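Local coordinates for protein dihydroxyacetone kinase (PDB 1UN8) that phosphorylates dihydroxyacetone with ATP, giving dihydroxyacetone phosphate and ADP in glycerol fermentation, with the help of divalent magnesium or calcium ions, at residues Gly138-Ser142 and Thr186-Gly190; Arg253-Asn259 and Ser304-Leu310; Phe350-Asn355 and Gln406-Asn412; Ala506-Cys510 and Asn531-Gln537. All coordinates share one frame; numbering follows the deposited sequence.

How the contacts relate
Contacts 1 to 4 follow one another along the chain. Contacts 1 and 2 lie in the DhaK part, their centres about 10 Å apart, and meet in one mixed sheet: strand 186-192 of contact 1 neighbours strand 301-309 of contact 2, joined by the F187-A307 backbone pair and the S188-T306 hydroxyls. Contacts 3 and 4 are on the other side of the chain's centre, contact 3 at one end of the eight-helix barrel that binds ATP and a phospholipid, contact 4 within it; their centres are about 34 Å apart. Contact 3 gathers the ends of three barrel helices, and contact 4 includes ATP-binding residues. The centres of contacts 2 and 4 lie about 64 Å apart.

Contact 1: residues Gly138-Ser142 and Thr186-Gly190; sequences GDDIS and TFSLG
D139 and I141 bond to the backbone N and O of S188: S188 N donates to D139 O at 2.9 Å, and I141 N donates to S188 O at 3.0 Å. This is a single beta bridge, pairing D140 with S188, by which the loop after strand 132-137 is tied to strand 186-192 of the second mixed sheet in the DhaK part. S188 OG and D139 OD2 are modelled only 2.4 Å apart, so the detail of the bond between them is doubtful. The carboxylate of D139 also receives the backbone N of I152, and S188 OG has T306 as a second partner, so both polar ends are anchored beyond the pair. D140 shapes the loop itself: its OD1 accepts from S142 N from above the carboxylate plane, an Asx turn, while S142 OG meets OD2 on its syn side. A water donates to D140 OD1 and accepts from G190 N, carrying the link two residues farther along the strand. Outside this polar core I141 crosses both F187 and L189 at about a right angle. Its CG2 sits at the edge of the F187 ring, and its CG1 lies 4.1 Å from L189 CB.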
loop_
_atom_site.group_PDB
_atom_site.type_symbol
_atom_site.label_atom_id
_atom_site.label_comp_id
_atom_site.label_asym_id
_atom_site.label_seq_id
_atom_site.Cartn_x
_atom_site.Cartn_y
_atom_site.Cartn_z
ATOM N N GLY A 138 -6.076 23.866 -3.198
ATOM C CA GLY A 138 -6.977 23.256 -4.158
ATOM C C GLY A 138 -6.180 22.895 -5.393
ATOM O O GLY A 138 -6.263 23.561 -6.416
ATOM N N ASP A 139 -5.405 21.823 -5.292
ATOM C CA ASP A 139 -4.549 21.393 -6.386
ATOM C C ASP A 139 -5.152 20.495 -7.472
ATOM O O ASP A 139 -4.552 20.327 -8.530
ATOM C CB ASP A 139 -3.288 20.731 -5.805
ATOM C CG ASP A 139 -3.600 19.498 -4.966
ATOM O OD1 ASP A 139 -4.427 19.585 -4.034
ATOM O OD2 ASP A 139 -3.008 18.434 -5.237
ATOM N N ASP A 140 -6.327 19.926 -7.227
ATOM C CA ASP A 140 -6.962 19.053 -8.213
ATOM C C ASP A 140 -7.314 19.802 -9.503
ATOM O O ASP A 140 -7.840 20.912 -9.455
ATOM C CB ASP A 140 -8.216 18.422 -7.596
ATOM C CG ASP A 140 -8.934 17.471 -8.542
ATOM O OD1 ASP A 140 -8.279 16.893 -9.432
ATOM O OD2 ASP A 140 -10.161 17.293 -8.379
ATOM N N ILE A 141 -7.006 19.203 -10.653
ATOM C CA ILE A 141 -7.312 19.828 -11.939
ATOM C C ILE A 141 -8.345 19.034 -12.734
ATOM O O ILE A 141 -8.631 19.356 -13.892
ATOM C CB ILE A 141 -6.055 19.962 -12.831
ATOM C CG1 ILE A 141 -5.607 18.575 -13.317
ATOM C CG2 ILE A 141 -4.951 20.695 -12.078
ATOM C CD1 ILE A 141 -4.261 18.589 -14.027
ATOM N N SER A 142 -8.900 17.997 -12.122
ATOM C CA SER A 142 -9.878 17.161 -12.799
ATOM C C SER A 142 -11.184 17.849 -13.200
ATOM O O SER A 142 -11.821 17.450 -14.171
ATOM C CB SER A 142 -10.214 15.947 -11.937
ATOM O OG SER A 142 -10.956 16.325 -10.795
ATOM N N THR A 186 1.303 23.865 -7.904
ATOM C CA THR A 186 1.045 22.455 -7.705
ATOM C C THR A 186 -0.223 22.023 -8.429
ATOM O O THR A 186 -1.282 22.629 -8.276
ATOM C CB THR A 186 0.944 22.136 -6.200
ATOM O OG1 THR A 186 2.171 22.511 -5.562
ATOM C CG2 THR A 186 0.701 20.650 -5.974
ATOM N N PHE A 187 -0.092 20.972 -9.230
ATOM C CA PHE A 187 -1.207 20.440 -10.007
ATOM C C PHE A 187 -1.303 18.920 -9.842
ATOM O O PHE A 187 -0.328 18.185 -10.041
ATOM C CB PHE A 187 -1.032 20.814 -11.484
ATOM C CG PHE A 187 -0.702 22.272 -11.703
ATOM C CD1 PHE A 187 0.596 22.744 -11.513
ATOM C CD2 PHE A 187 -1.706 23.186 -12.021
ATOM C CE1 PHE A 187 0.888 24.095 -11.628
ATOM C CE2 PHE A 187 -1.420 24.544 -12.139
ATOM C CZ PHE A 187 -0.123 24.998 -11.940
ATOM N N SER A 188 -2.486 18.448 -9.467
ATOM C CA SER A 188 -2.683 17.021 -9.266
ATOM C C SER A 188 -3.888 16.473 -10.022
ATOM O O SER A 188 -4.876 17.178 -10.244
ATOM C CB SER A 188 -2.852 16.731 -7.780
ATOM O OG SER A 188 -1.795 17.303 -7.039
ATOM N N LEU A 189 -3.783 15.208 -10.416
ATOM C CA LEU A 189 -4.852 14.525 -11.117
ATOM C C LEU A 189 -4.871 13.070 -10.667
ATOM O O LEU A 189 -3.856 12.384 -10.706
ATOM C CB LEU A 189 -4.643 14.598 -12.630
ATOM C CG LEU A 189 -5.710 13.905 -13.481
ATOM C CD1 LEU A 189 -7.079 14.442 -13.104
ATOM C CD2 LEU A 189 -5.404 14.125 -14.969
ATOM N N GLY A 190 -6.029 12.600 -10.236
ATOM C CA GLY A 190 -6.130 11.225 -9.784
ATOM C C GLY A 190 -7.050 10.370 -10.635
ATOM O O GLY A 190 -7.867 10.875 -11.414
HETATM O O HOH W 1 -8.085 14.275 -9.383
#

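Contact 2: residues Arg253-Asn259 and Ser304-Leu310; sequences RLAVMIN and SLTAIVL
M257 and T306 lie side by side and point the same way, on the face of the sheet that also carries A255, I308, N259 and S304. M257 is extended through its first two torsions and bends only at chi3 (56°), which turns CE back over T306, 3.7 Å from its CB. T306 OG1 has S188 as outside partner and shares a water with S304 OG and M257 O. Farther along this face, N259 ND2 donates to S304 OG at 3.2 Å with the hydroxyl close to the amide plane; V295 O takes a bond from the same nitrogen and L294 N fixes OD1, so the amide's rotation is held. Behind these side chains strand segments 254-259 and 304-309 run antiparallel in the mixed sheet, 161° between their directions, with A255-I308, M257-T306 and N259-S304 as hydrogen-bonded pairs. At the other end I308 CG2 stands between its backbone N and carbonyl carbon and presses on A255 CB at 3.4 Å, while L310 CD2 comes to the same methyl at 3.8 Å. The opposite face is apolar: I258 and L305 run alongside each other, CG1 to CD2 at 3.9 Å, and L254 CD2 reaches V309 CG2 at 4.2 Å.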
loop_
_atom_site.group_PDB
_atom_site.type_symbol
_atom_site.label_atom_id
_atom_site.label_comp_id
_atom_site.label_asym_id
_atom_site.label_seq_id
_atom_site.Cartn_x
_atom_site.Cartn_y
_atom_site.Cartn_z
ATOM N N ARG A 253 11.396 23.111 -15.241
ATOM C CA ARG A 253 11.663 21.808 -14.660
ATOM C C ARG A 253 10.527 21.424 -13.713
ATOM O O ARG A 253 9.796 22.287 -13.209
ATOM C CB ARG A 253 13.007 21.816 -13.921
ATOM C CG ARG A 253 14.191 22.237 -14.795
ATOM C CD ARG A 253 14.172 21.543 -16.145
ATOM N NE ARG A 253 14.428 20.107 -16.044
ATOM C CZ ARG A 253 14.386 19.273 -17.081
ATOM N NH1 ARG A 253 14.097 19.741 -18.289
ATOM N NH2 ARG A 253 14.632 17.977 -16.915
ATOM N N LEU A 254 10.395 20.120 -13.474
ATOM C CA LEU A 254 9.325 19.590 -12.639
ATOM C C LEU A 254 9.706 18.453 -11.706
ATOM O O LEU A 254 10.567 17.629 -11.983
ATOM C CB LEU A 254 8.177 19.045 -13.517
ATOM C CG LEU A 254 7.540 19.958 -14.570
ATOM C CD1 LEU A 254 6.824 19.141 -15.625
ATOM C CD2 LEU A 254 6.574 20.930 -13.917
ATOM N N ALA A 255 9.025 18.443 -10.587
ATOM C CA ALA A 255 9.152 17.375 -9.612
ATOM C C ALA A 255 7.784 16.677 -9.709
ATOM O O ALA A 255 6.761 17.362 -9.682
ATOM C CB ALA A 255 9.397 17.895 -8.198
ATOM N N VAL A 256 7.730 15.358 -9.813
ATOM C CA VAL A 256 6.451 14.665 -9.912
ATOM C C VAL A 256 6.279 13.637 -8.807
ATOM O O VAL A 256 7.165 12.806 -8.562
ATOM C CB VAL A 256 6.303 13.959 -11.289
ATOM C CG1 VAL A 256 5.089 13.045 -11.304
ATOM C CG2 VAL A 256 6.202 15.004 -12.393
ATOM N N MET A 257 5.132 13.702 -8.141
ATOM C CA MET A 257 4.836 12.772 -7.071
ATOM C C MET A 257 3.809 11.720 -7.505
ATOM O O MET A 257 2.685 12.051 -7.894
ATOM C CB MET A 257 4.324 13.528 -5.848
ATOM C CG MET A 257 3.711 12.636 -4.787
ATOM S SD MET A 257 3.326 13.525 -3.262
ATOM C CE MET A 257 2.259 14.828 -3.883
ATOM N N ILE A 258 4.215 10.454 -7.454
ATOM C CA ILE A 258 3.343 9.329 -7.803
ATOM C C ILE A 258 2.803 8.772 -6.482
ATOM O O ILE A 258 3.512 8.091 -5.741
ATOM C CB ILE A 258 4.122 8.220 -8.540
ATOM C CG1 ILE A 258 4.860 8.820 -9.736
ATOM C CG2 ILE A 258 3.177 7.133 -9.014
ATOM C CD1 ILE A 258 6.335 8.494 -9.783
ATOM N N ASN A 259 1.543 9.077 -6.215
ATOM C CA ASN A 259 0.853 8.698 -4.996
ATOM C C ASN A 259 -0.130 7.534 -5.161
ATOM O O ASN A 259 -0.957 7.514 -6.073
ATOM C CB ASN A 259 0.111 9.921 -4.454
ATOM C CG ASN A 259 -0.705 9.616 -3.199
ATOM O OD1 ASN A 259 -0.157 9.222 -2.166
ATOM N ND2 ASN A 259 -2.021 9.812 -3.284
ATOM N N SER A 304 -2.530 8.954 -7.915
ATOM C CA SER A 304 -2.570 10.339 -8.366
ATOM C C SER A 304 -1.195 10.776 -8.813
ATOM O O SER A 304 -0.188 10.229 -8.372
ATOM C CB SER A 304 -3.127 11.245 -7.266
ATOM O OG SER A 304 -2.287 11.238 -6.125
ATOM N N LEU A 305 -1.168 11.737 -9.724
ATOM C CA LEU A 305 0.072 12.287 -10.224
ATOM C C LEU A 305 0.067 13.775 -9.921
ATOM O O LEU A 305 -0.843 14.497 -10.342
ATOM C CB LEU A 305 0.182 12.077 -11.726
ATOM C CG LEU A 305 0.392 10.638 -12.166
ATOM C CD1 LEU A 305 0.309 10.548 -13.683
ATOM C CD2 LEU A 305 1.736 10.149 -11.656
ATOM N N THR A 306 1.069 14.225 -9.166
ATOM C CA THR A 306 1.192 15.640 -8.825
ATOM C C THR A 306 2.470 16.242 -9.401
ATOM O O THR A 306 3.567 15.726 -9.176
ATOM C CB THR A 306 1.227 15.877 -7.318
ATOM O OG1 THR A 306 0.004 15.441 -6.729
ATOM C CG2 THR A 306 1.404 17.352 -7.037
ATOM N N ALA A 307 2.317 17.326 -10.150
ATOM C CA ALA A 307 3.451 18.020 -10.739
ATOM C C ALA A 307 3.579 19.379 -10.059
ATOM O O ALA A 307 2.594 20.103 -9.911
ATOM C CB ALA A 307 3.242 18.200 -12.238
ATOM N N ILE A 308 4.787 19.691 -9.610
ATOM C CA ILE A 308 5.082 20.978 -8.985
ATOM C C ILE A 308 6.202 21.641 -9.790
ATOM O O ILE A 308 7.221 21.006 -10.083
ATOM C CB ILE A 308 5.538 20.824 -7.524
ATOM C CG1 ILE A 308 5.946 22.189 -6.987
ATOM C CG2 ILE A 308 6.701 19.836 -7.417
ATOM C CD1 ILE A 308 5.228 22.578 -5.714
ATOM N N VAL A 309 6.003 22.905 -10.157
ATOM C CA VAL A 309 6.987 23.646 -10.939
ATOM C C VAL A 309 8.172 24.028 -10.072
ATOM O O VAL A 309 8.007 24.601 -8.999
ATOM C CB VAL A 309 6.374 24.931 -11.535
ATOM C CG1 VAL A 309 7.420 25.677 -12.351
ATOM C CG2 VAL A 309 5.175 24.581 -12.401
ATOM N N LEU A 310 9.371 23.709 -10.537
ATOM C CA LEU A 310 10.569 24.022 -9.780
ATOM C C LEU A 310 11.105 25.420 -10.086
ATOM O O LEU A 310 12.087 25.583 -10.807
ATOM C CB LEU A 310 11.641 22.971 -10.061
ATOM C CG LEU A 310 11.238 21.532 -9.734
ATOM C CD1 LEU A 310 12.357 20.580 -10.131
ATOM C CD2 LEU A 310 10.928 21.418 -8.252
HETATM O O HOH W 2 0.087 12.643 -6.437
#

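Contact 3: residues Phe350-Asn355 and Gln406-Asn412; sequences FQPSAN and QQLPLNN
S353 bonds to the 406-412 loop twice, through its backbone and through its hydroxyl. Its N donates to L408 O at 3.2 Å, and its OG accepts from N411 N at 2.8 Å. L408 O is gripped by two donors, S353 N and L410 N, which come to it from opposite faces of its plane; the second bond closes an inverse gamma turn centred on P409. The hydroxyl oxygen can face N411 because chi1 of S353 (63°) places OG between the backbone N and the carbonyl carbon. Amide meets amide farther on, where N355 ND2 donates to N411 OD1 at 3.1 Å. Those two side chains cross at about a right angle with their planes 45° apart, and the donor is tilted from the carbonyl plane.

Caps and turns also meet here. This is one end of the eight-helix barrel: a Schellman motif with Q406 as its C-prime residue finishes helix 388-404, a type I turn from P409 to N412 leads into helix 413-427, and N355 is the N-cap of helix 356-371, its OD1 taking V358 N.

Packing fills in around these bonds. The F350 ring turns its edge to Q407 O, which lies near the ring plane, and its CD1 stands 3.9 Å from P409 CD; T415 and L419 of helix 413-427 also touch the ring. P352 sets its CB against Q406 O. L410 CB lies close to S353 O, while V358 and A359 of helix 356-371 and L403 of helix 388-404 border its side chain.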
loop_
_atom_site.group_PDB
_atom_site.type_symbol
_atom_site.label_atom_id
_atom_site.label_comp_id
_atom_site.label_asym_id
_atom_site.label_seq_id
_atom_site.Cartn_x
_atom_site.Cartn_y
_atom_site.Cartn_z
ATOM N N PHE A 350 30.019 -33.587 -26.028
ATOM C CA PHE A 350 30.216 -35.025 -26.074
ATOM C C PHE A 350 30.554 -35.481 -27.480
ATOM O O PHE A 350 30.385 -34.741 -28.450
ATOM C CB PHE A 350 28.936 -35.728 -25.625
ATOM C CG PHE A 350 27.785 -35.541 -26.574
ATOM C CD1 PHE A 350 27.497 -36.500 -27.540
ATOM C CD2 PHE A 350 27.000 -34.392 -26.517
ATOM C CE1 PHE A 350 26.443 -36.321 -28.438
ATOM C CE2 PHE A 350 25.943 -34.199 -27.408
ATOM C CZ PHE A 350 25.663 -35.166 -28.372
ATOM N N GLN A 351 31.013 -36.721 -27.584
ATOM C CA GLN A 351 31.355 -37.294 -28.870
ATOM C C GLN A 351 30.768 -38.696 -28.928
ATOM O O GLN A 351 31.036 -39.527 -28.059
ATOM C CB GLN A 351 32.872 -37.350 -29.032
ATOM C CG GLN A 351 33.332 -37.214 -30.474
ATOM C CD GLN A 351 32.886 -35.897 -31.099
ATOM O OE1 GLN A 351 33.213 -34.818 -30.599
ATOM N NE2 GLN A 351 32.131 -35.981 -32.193
ATOM N N PRO A 352 29.944 -38.976 -29.949
ATOM C CA PRO A 352 29.341 -40.305 -30.069
ATOM C C PRO A 352 30.387 -41.412 -29.940
ATOM O O PRO A 352 31.472 -41.323 -30.512
ATOM C CB PRO A 352 28.687 -40.265 -31.451
ATOM C CG PRO A 352 28.253 -38.840 -31.558
ATOM C CD PRO A 352 29.472 -38.087 -31.028
ATOM N N SER A 353 30.053 -42.439 -29.167
ATOM C CA SER A 353 30.932 -43.582 -28.945
ATOM C C SER A 353 30.085 -44.831 -28.731
ATOM O O SER A 353 28.957 -44.753 -28.247
ATOM C CB SER A 353 31.875 -43.312 -27.771
ATOM O OG SER A 353 31.152 -43.143 -26.564
ATOM N N ALA A 354 30.624 -45.983 -29.103
ATOM C CA ALA A 354 29.890 -47.228 -28.947
ATOM C C ALA A 354 30.275 -47.974 -27.674
ATOM O O ALA A 354 31.296 -47.691 -27.040
ATOM C CB ALA A 354 30.105 -48.119 -30.165
ATOM N N ASN A 355 29.422 -48.926 -27.316
ATOM C CA ASN A 355 29.582 -49.772 -26.139
ATOM C C ASN A 355 28.321 -50.622 -26.166
ATOM O O ASN A 355 27.250 -50.177 -25.742
ATOM C CB ASN A 355 29.611 -48.932 -24.861
ATOM C CG ASN A 355 29.921 -49.761 -23.625
ATOM O OD1 ASN A 355 29.267 -50.772 -23.351
ATOM N ND2 ASN A 355 30.917 -49.327 -22.864
ATOM N N GLN A 406 23.011 -43.272 -33.580
ATOM C CA GLN A 406 24.406 -43.382 -33.142
ATOM C C GLN A 406 24.935 -42.053 -32.616
ATOM O O GLN A 406 26.095 -41.711 -32.829
ATOM C CB GLN A 406 25.306 -43.861 -34.283
ATOM C CG GLN A 406 25.008 -45.265 -34.773
ATOM C CD GLN A 406 23.847 -45.303 -35.745
ATOM O OE1 GLN A 406 23.946 -44.799 -36.867
ATOM N NE2 GLN A 406 22.730 -45.898 -35.319
ATOM N N GLN A 407 24.084 -41.320 -31.909
ATOM C CA GLN A 407 24.454 -40.010 -31.377
ATOM C C GLN A 407 24.819 -39.962 -29.894
ATOM O O GLN A 407 25.188 -38.903 -29.384
ATOM C CB GLN A 407 23.317 -39.015 -31.641
ATOM C CG GLN A 407 23.144 -38.650 -33.102
ATOM C CD GLN A 407 24.370 -37.948 -33.656
ATOM O OE1 GLN A 407 24.706 -36.836 -33.236
ATOM N NE2 GLN A 407 25.056 -38.603 -34.593
ATOM N N LEU A 408 24.733 -41.094 -29.206
ATOM C CA LEU A 408 25.030 -41.128 -27.774
ATOM C C LEU A 408 26.473 -41.457 -27.415
ATOM O O LEU A 408 27.106 -42.300 -28.044
ATOM C CB LEU A 408 24.114 -42.135 -27.073
ATOM C CG LEU A 408 22.606 -41.915 -27.145
ATOM C CD1 LEU A 408 21.906 -43.020 -26.370
ATOM C CD2 LEU A 408 22.262 -40.548 -26.579
ATOM N N PRO A 409 27.011 -40.789 -26.386
ATOM C CA PRO A 409 28.384 -41.017 -25.929
ATOM C C PRO A 409 28.381 -42.270 -25.059
ATOM O O PRO A 409 28.859 -42.257 -23.920
ATOM C CB PRO A 409 28.680 -39.762 -25.120
ATOM C CG PRO A 409 27.349 -39.482 -24.481
ATOM C CD PRO A 409 26.382 -39.687 -25.635
ATOM N N LEU A 410 27.819 -43.342 -25.609
ATOM C CA LEU A 410 27.686 -44.622 -24.921
ATOM C C LEU A 410 28.903 -45.124 -24.148
ATOM O O LEU A 410 28.759 -45.882 -23.189
ATOM C CB LEU A 410 27.275 -45.701 -25.926
ATOM C CG LEU A 410 25.949 -45.520 -26.664
ATOM C CD1 LEU A 410 25.822 -46.565 -27.772
ATOM C CD2 LEU A 410 24.801 -45.636 -25.675
ATOM N N ASN A 411 30.101 -44.717 -24.552
ATOM C CA ASN A 411 31.295 -45.206 -23.878
ATOM C C ASN A 411 31.722 -44.423 -22.642
ATOM O O ASN A 411 32.741 -44.735 -22.020
ATOM C CB ASN A 411 32.452 -45.291 -24.868
ATOM C CG ASN A 411 33.413 -46.407 -24.524
ATOM O OD1 ASN A 411 33.008 -47.563 -24.372
ATOM N ND2 ASN A 411 34.692 -46.071 -24.394
ATOM N N ASN A 412 30.937 -43.416 -22.280
ATOM C CA ASN A 412 31.239 -42.607 -21.109
ATOM C C ASN A 412 29.951 -42.274 -20.381
ATOM O O ASN A 412 29.262 -41.313 -20.736
ATOM C CB ASN A 412 31.947 -41.316 -21.519
ATOM C CG ASN A 412 32.329 -40.454 -20.325
ATOM O OD1 ASN A 412 33.023 -39.451 -20.474
ATOM N ND2 ASN A 412 31.872 -40.840 -19.136
#

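Contact 4: residues Ala506-Cys510 and Asn531-Gln537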
loop_
_atom_site.group_PDB
_atom_site.type_symbol
_atom_site.label_atom_id
_atom_site.label_comp_id
_atom_site.label_asym_id
_atom_site.label_seq_id
_atom_site.Cartn_x
_atom_site.Cartn_y
_atom_site.Cartn_z
ATOM N N ALA A 506 6.241 -50.416 -5.340
ATOM C CA ALA A 506 5.168 -49.999 -6.234
ATOM C C ALA A 506 3.850 -50.502 -5.657
ATOM O O ALA A 506 2.835 -49.805 -5.680
ATOM C CB ALA A 506 5.380 -50.573 -7.618
ATOM N N GLU A 507 3.881 -51.723 -5.135
ATOM C CA GLU A 507 2.699 -52.324 -4.546
ATOM C C GLU A 507 2.229 -51.506 -3.355
ATOM O O GLU A 507 1.031 -51.325 -3.166
ATOM C CB GLU A 507 2.995 -53.781 -4.153
ATOM C CG GLU A 507 2.974 -54.721 -5.360
ATOM C CD GLU A 507 3.652 -56.055 -5.110
ATOM O OE1 GLU A 507 3.511 -56.957 -5.968
ATOM O OE2 GLU A 507 4.333 -56.194 -4.071
ATOM N N ARG A 508 3.165 -50.986 -2.563
ATOM C CA ARG A 508 2.784 -50.181 -1.403
ATOM C C ARG A 508 1.971 -48.950 -1.818
ATOM O O ARG A 508 1.085 -48.516 -1.082
ATOM C CB ARG A 508 4.025 -49.757 -0.594
ATOM C CG ARG A 508 4.592 -50.872 0.283
ATOM C CD ARG A 508 5.702 -50.387 1.203
ATOM N NE ARG A 508 6.984 -50.219 0.522
ATOM C CZ ARG A 508 7.883 -51.184 0.346
ATOM N NH1 ARG A 508 7.655 -52.407 0.803
ATOM N NH2 ARG A 508 9.016 -50.920 -0.288
ATOM N N THR A 509 2.249 -48.401 -3.002
ATOM C CA THR A 509 1.520 -47.214 -3.460
ATOM C C THR A 509 0.069 -47.525 -3.792
ATOM O O THR A 509 -0.756 -46.622 -3.872
ATOM C CB THR A 509 2.179 -46.537 -4.701
ATOM O OG1 THR A 509 1.896 -47.283 -5.890
ATOM C CG2 THR A 509 3.669 -46.434 -4.513
ATOM N N CYS A 510 -0.248 -48.797 -3.994
ATOM C CA CYS A 510 -1.625 -49.165 -4.297
ATOM C C CYS A 510 -2.460 -49.104 -3.037
ATOM O O CYS A 510 -3.662 -48.850 -3.093
ATOM C CB CYS A 510 -1.704 -50.575 -4.854
ATOM S SG CYS A 510 -1.196 -50.703 -6.569
ATOM N N ASN A 531 -4.853 -48.483 -8.669
ATOM C CA ASN A 531 -4.515 -47.377 -7.782
ATOM C C ASN A 531 -2.998 -47.246 -7.677
ATOM O O ASN A 531 -2.488 -46.561 -6.781
ATOM C CB ASN A 531 -5.074 -47.618 -6.373
ATOM C CG ASN A 531 -6.590 -47.518 -6.308
ATOM O OD1 ASN A 531 -7.189 -46.547 -6.790
ATOM N ND2 ASN A 531 -7.219 -48.516 -5.691
ATOM N N MET A 532 -2.276 -47.909 -8.578
ATOM C CA MET A 532 -0.819 -47.862 -8.545
ATOM C C MET A 532 -0.298 -46.577 -9.159
ATOM O O MET A 532 -0.797 -46.128 -10.199
ATOM C CB MET A 532 -0.215 -49.059 -9.287
ATOM C CG MET A 532 1.290 -49.203 -9.079
ATOM S SD MET A 532 1.968 -50.720 -9.772
ATOM C CE MET A 532 1.850 -51.828 -8.383
ATOM N N ASP A 533 0.694 -45.977 -8.509
ATOM C CA ASP A 533 1.286 -44.754 -9.029
ATOM C C ASP A 533 2.057 -45.095 -10.304
ATOM O O ASP A 533 2.831 -46.049 -10.333
ATOM C CB ASP A 533 2.238 -44.145 -8.010
ATOM C CG ASP A 533 3.030 -42.991 -8.584
ATOM O OD1 ASP A 533 2.399 -41.996 -9.002
ATOM O OD2 ASP A 533 4.277 -43.084 -8.627
ATOM N N PRO A 534 1.849 -44.325 -11.379
ATOM C CA PRO A 534 2.540 -44.573 -12.652
ATOM C C PRO A 534 4.065 -44.540 -12.512
ATOM O O PRO A 534 4.771 -45.401 -13.051
ATOM C CB PRO A 534 2.024 -43.451 -13.545
ATOM C CG PRO A 534 0.669 -43.173 -12.979
ATOM C CD PRO A 534 0.928 -43.185 -11.501
ATOM N N GLY A 535 4.563 -43.547 -11.782
ATOM C CA GLY A 535 5.991 -43.434 -11.585
ATOM C C GLY A 535 6.595 -44.716 -11.052
ATOM O O GLY A 535 7.502 -45.282 -11.655
ATOM N N ALA A 536 6.082 -45.180 -9.919
ATOM C CA ALA A 536 6.564 -46.392 -9.288
ATOM C C ALA A 536 6.488 -47.593 -10.225
ATOM O O ALA A 536 7.471 -48.325 -10.403
ATOM C CB ALA A 536 5.762 -46.657 -8.017
ATOM N N GLN A 537 5.318 -47.799 -10.818
ATOM C CA GLN A 537 5.117 -48.918 -11.736
ATOM C C GLN A 537 6.144 -48.867 -12.874
ATOM O O GLN A 537 6.789 -49.868 -13.188
ATOM C CB GLN A 537 3.683 -48.889 -12.294
ATOM C CG GLN A 537 3.502 -49.504 -13.684
ATOM C CD GLN A 537 3.427 -51.010 -13.674
ATOM O OE1 GLN A 537 3.828 -51.672 -12.713
ATOM N NE2 GLN A 537 2.924 -51.566 -14.756
#
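M532 runs along the turn of helix 495-511 that carries A506, T509 and C510, just ahead of the N-terminus of helix 534-547. Both helices belong to the eight-helix barrel, and D533, P534 and G535 at the start of helix 534-547 are ATP-binding residues. The extended chain of M532 (chi1 -170°), bent only at chi3, carries the sulfur and CE from C510 to A506. At its root CB packs on C510 SG at 3.3 Å; at its end CE lies 3.5 Å from A506 O and 3.8 Å from A506 CB. T509 crosses M532 obliquely, and its OG1, between the backbone N and the carbonyl carbon, reaches both D533 N and A506 O. That oxygen works twice: it donates to A506 O of its own helix, in the carbonyl plane on a lone pair, and accepts from D533 N at 3.2 Å in an almost straight bond (176°). D533 is therefore held by its backbone while its carboxylate N-caps helix 534-547, OD2 accepting from A536 N from above the carboxylate plane. Beyond the cap the helices approach through small groups, where A536 CB lies 3.8 Å from A506 CA and 4.1 Å from T509 CG2.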